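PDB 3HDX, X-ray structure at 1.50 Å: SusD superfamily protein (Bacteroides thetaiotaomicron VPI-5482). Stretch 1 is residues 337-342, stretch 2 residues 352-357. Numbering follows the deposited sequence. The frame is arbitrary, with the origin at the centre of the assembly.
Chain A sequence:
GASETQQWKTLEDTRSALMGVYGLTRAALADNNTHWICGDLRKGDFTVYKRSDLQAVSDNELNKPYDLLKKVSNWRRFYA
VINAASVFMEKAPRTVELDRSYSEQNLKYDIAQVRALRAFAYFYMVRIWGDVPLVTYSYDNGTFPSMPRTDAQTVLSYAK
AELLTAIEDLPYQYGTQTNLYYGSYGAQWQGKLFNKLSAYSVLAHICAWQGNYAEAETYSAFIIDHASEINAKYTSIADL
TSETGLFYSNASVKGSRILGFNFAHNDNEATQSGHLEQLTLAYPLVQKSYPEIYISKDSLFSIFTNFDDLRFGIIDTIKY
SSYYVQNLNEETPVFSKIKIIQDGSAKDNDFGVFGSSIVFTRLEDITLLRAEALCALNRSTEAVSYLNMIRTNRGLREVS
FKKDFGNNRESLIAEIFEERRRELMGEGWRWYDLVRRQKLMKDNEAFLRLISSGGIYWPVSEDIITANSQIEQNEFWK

Stretch 1 (337-342) KIKIIQ
Stretch 2, residues 352-357: GVFGSS

How do two extended segments with no regular helix or strand come to lie against each other? They meet at a single beta bridge between Ile341 and Phe354, whose CA atoms are 4.7 Å apart. The touching parts run in broadly opposing directions, 136° apart end to end. Ile340 faces Ser356 next, with CA atoms 5.0 Å apart. Phi/psi values are extended through the bridge: -94/88 at Ile340, -104/122 at Ile341, -120/129 at Val353 and -119/153 at Phe354. Gly355 departs from this at -121/10, and Ser356 follows at -64/136; in stretch 1, Ile338 is at -107/117 and Lys339 at -154/59. Together the stretches bury 323 Å², both sides summed.

Which backbone donors and acceptors are satisfied across the contact? Two hydrogen bonds flank the bridged pair. Gly355 N donates to Ile340 O at 2.9 Å, with an N-H...O angle of 164°, and Gln342 N donates to Val353 O, also at 2.9 Å, with an angle of 156°. Each stretch thus gives one amide and one carbonyl, and both angles are favourable, the first closer to linear. Ile340 O also receives a CA-H...O contact from Phe354 CA at 3.2 Å, where the angle at the hydrogen is 127°; this bent approach supplements the amide bond to the same carbonyl.

What serves the polar atoms beyond the direct pair of bonds? Water 1 links the stretches next to the Gln342 bond: it accepts from Val353 N at 2.9 Å and donates to Gln342 O at 3.1 Å. A peptide donor and a peptide acceptor that do not bond to each other directly are therefore joined through solvent. The hydroxyls of Ser356 and Ser357 are hydrogen-bonded elsewhere in the structure, as is Lys337 NZ. Both direct hydrogen bonds between the stretches are backbone to backbone.

Where do the side chains meet, and what holds them? Ile338 and Ile340 both point their CB toward stretch 2 and pack on Ser356. Ile338 (chi1 m, chi2 t) brings CG2 to 3.8 Å from Ser356 CB, while Ile340 (m, m) sets CB 3.5 Å from Ser356 N and CG1 3.7 Å from Ser356 CB, though its end leads away. Ser356 has chi1 p and meets both isoleucines through its methylene carbon; these carbon-carbon approaches are van der Waals contacts, with no polar bond in them. Gly355 has no side chain, yet an ideal CB would have room there, 3.5 Å from Ile340 CG2. The CA-to-CB bond of Ile341 (m, t) points away, but CG1 lies 4.0 Å from Phe354 CE1, an apolar contact at the ring edge. Phe354 takes chi1 m with chi2 -67°, and Ile340 O also lies near the plane of its ring. Farther along, Gln342 CB, the last modelled atom of its side chain, lies 4.0 Å from Val353 CG1, with Val353 in rotamer t.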

# COMPACT_ATOMS: atom_id res chain seq x y z
N LYS A 337 2.46 4.53 -16.59
CA LYS A 337 1.17 4.21 -15.98
C LYS A 337 0.66 5.34 -15.06
O LYS A 337 -0.50 5.71 -15.12
CB LYS A 337 1.29 2.92 -15.19
CG LYS A 337 0.05 2.49 -14.46
CD LYS A 337 0.33 1.32 -13.56
CE LYS A 337 -0.91 0.91 -12.76
NZ LYS A 337 -0.75 -0.40 -12.00
N ILE A 338 1.55 5.78 -14.18
CA ILE A 338 1.27 6.79 -13.15
C ILE A 338 1.98 8.06 -13.62
O ILE A 338 3.22 8.11 -13.75
CB ILE A 338 1.72 6.32 -11.74
CG1 ILE A 338 1.11 4.94 -11.42
CG2 ILE A 338 1.38 7.40 -10.71
CD1 ILE A 338 1.34 4.41 -10.02
N LYS A 339 1.18 9.09 -13.89
CA LYS A 339 1.68 10.34 -14.54
C LYS A 339 0.83 11.58 -14.18
O LYS A 339 0.21 12.25 -15.04
CB LYS A 339 1.79 10.10 -16.06
CG LYS A 339 0.54 9.59 -16.73
CD LYS A 339 0.70 9.46 -18.26
CE LYS A 339 -0.52 8.87 -18.89
NZ LYS A 339 -0.74 7.47 -18.40
N ILE A 340 0.78 11.86 -12.89
CA ILE A 340 0.01 12.97 -12.33
C ILE A 340 0.99 14.16 -12.21
O ILE A 340 1.68 14.36 -11.20
CB ILE A 340 -0.65 12.60 -10.99
CG1 ILE A 340 -1.40 11.27 -11.09
CG2 ILE A 340 -1.59 13.70 -10.58
CD1 ILE A 340 -2.46 11.17 -12.23
N ILE A 341 1.09 14.91 -13.31
CA ILE A 341 2.12 15.97 -13.44
C ILE A 341 1.51 17.37 -13.26
O ILE A 341 0.60 17.71 -14.00
CB ILE A 341 2.82 15.86 -14.82
CG1 ILE A 341 3.40 14.45 -15.06
CG2 ILE A 341 3.96 16.95 -14.95
CD1 ILE A 341 3.87 14.19 -16.51
N GLN A 342 2.02 18.13 -12.28
CA GLN A 342 1.58 19.52 -12.03
C GLN A 342 2.10 20.45 -13.12
O GLN A 342 3.28 20.36 -13.47
CB GLN A 342 2.09 20.02 -10.67
N GLY A 352 10.51 17.68 -12.18
CA GLY A 352 9.08 18.03 -12.16
C GLY A 352 8.43 17.97 -10.79
O GLY A 352 9.07 17.59 -9.80
N VAL A 353 7.16 18.38 -10.75
CA VAL A 353 6.32 18.37 -9.53
C VAL A 353 5.14 17.46 -9.85
O VAL A 353 4.47 17.61 -10.88
CB VAL A 353 5.86 19.80 -9.12
CG1 VAL A 353 4.93 19.77 -7.90
CG2 VAL A 353 7.09 20.66 -8.80
N PHE A 354 4.90 16.51 -8.96
CA PHE A 354 3.89 15.49 -9.17
C PHE A 354 2.82 15.53 -8.09
O PHE A 354 3.09 15.95 -6.97
CB PHE A 354 4.57 14.13 -9.18
CG PHE A 354 5.69 14.05 -10.15
CD1 PHE A 354 5.41 14.14 -11.52
CD2 PHE A 354 7.03 13.99 -9.72
CE1 PHE A 354 6.46 14.13 -12.46
CE2 PHE A 354 8.07 13.96 -10.65
CZ PHE A 354 7.80 14.04 -12.02
N GLY A 355 1.61 15.09 -8.44
CA GLY A 355 0.46 15.08 -7.54
C GLY A 355 -0.17 13.73 -7.28
O GLY A 355 -1.25 13.66 -6.73
N SER A 356 0.49 12.64 -7.70
CA SER A 356 -0.08 11.32 -7.57
C SER A 356 -0.29 10.86 -6.13
O SER A 356 0.58 11.02 -5.28
CB SER A 356 0.82 10.28 -8.25
OG SER A 356 2.16 10.42 -7.86
N SER A 357 -1.46 10.27 -5.91
CA SER A 357 -1.79 9.67 -4.63
C SER A 357 -1.12 8.30 -4.53
O SER A 357 -0.93 7.60 -5.54
CB SER A 357 -3.29 9.39 -4.50
OG SER A 357 -4.09 10.55 -4.51
O HOH W 1 6.22 19.53 -13.19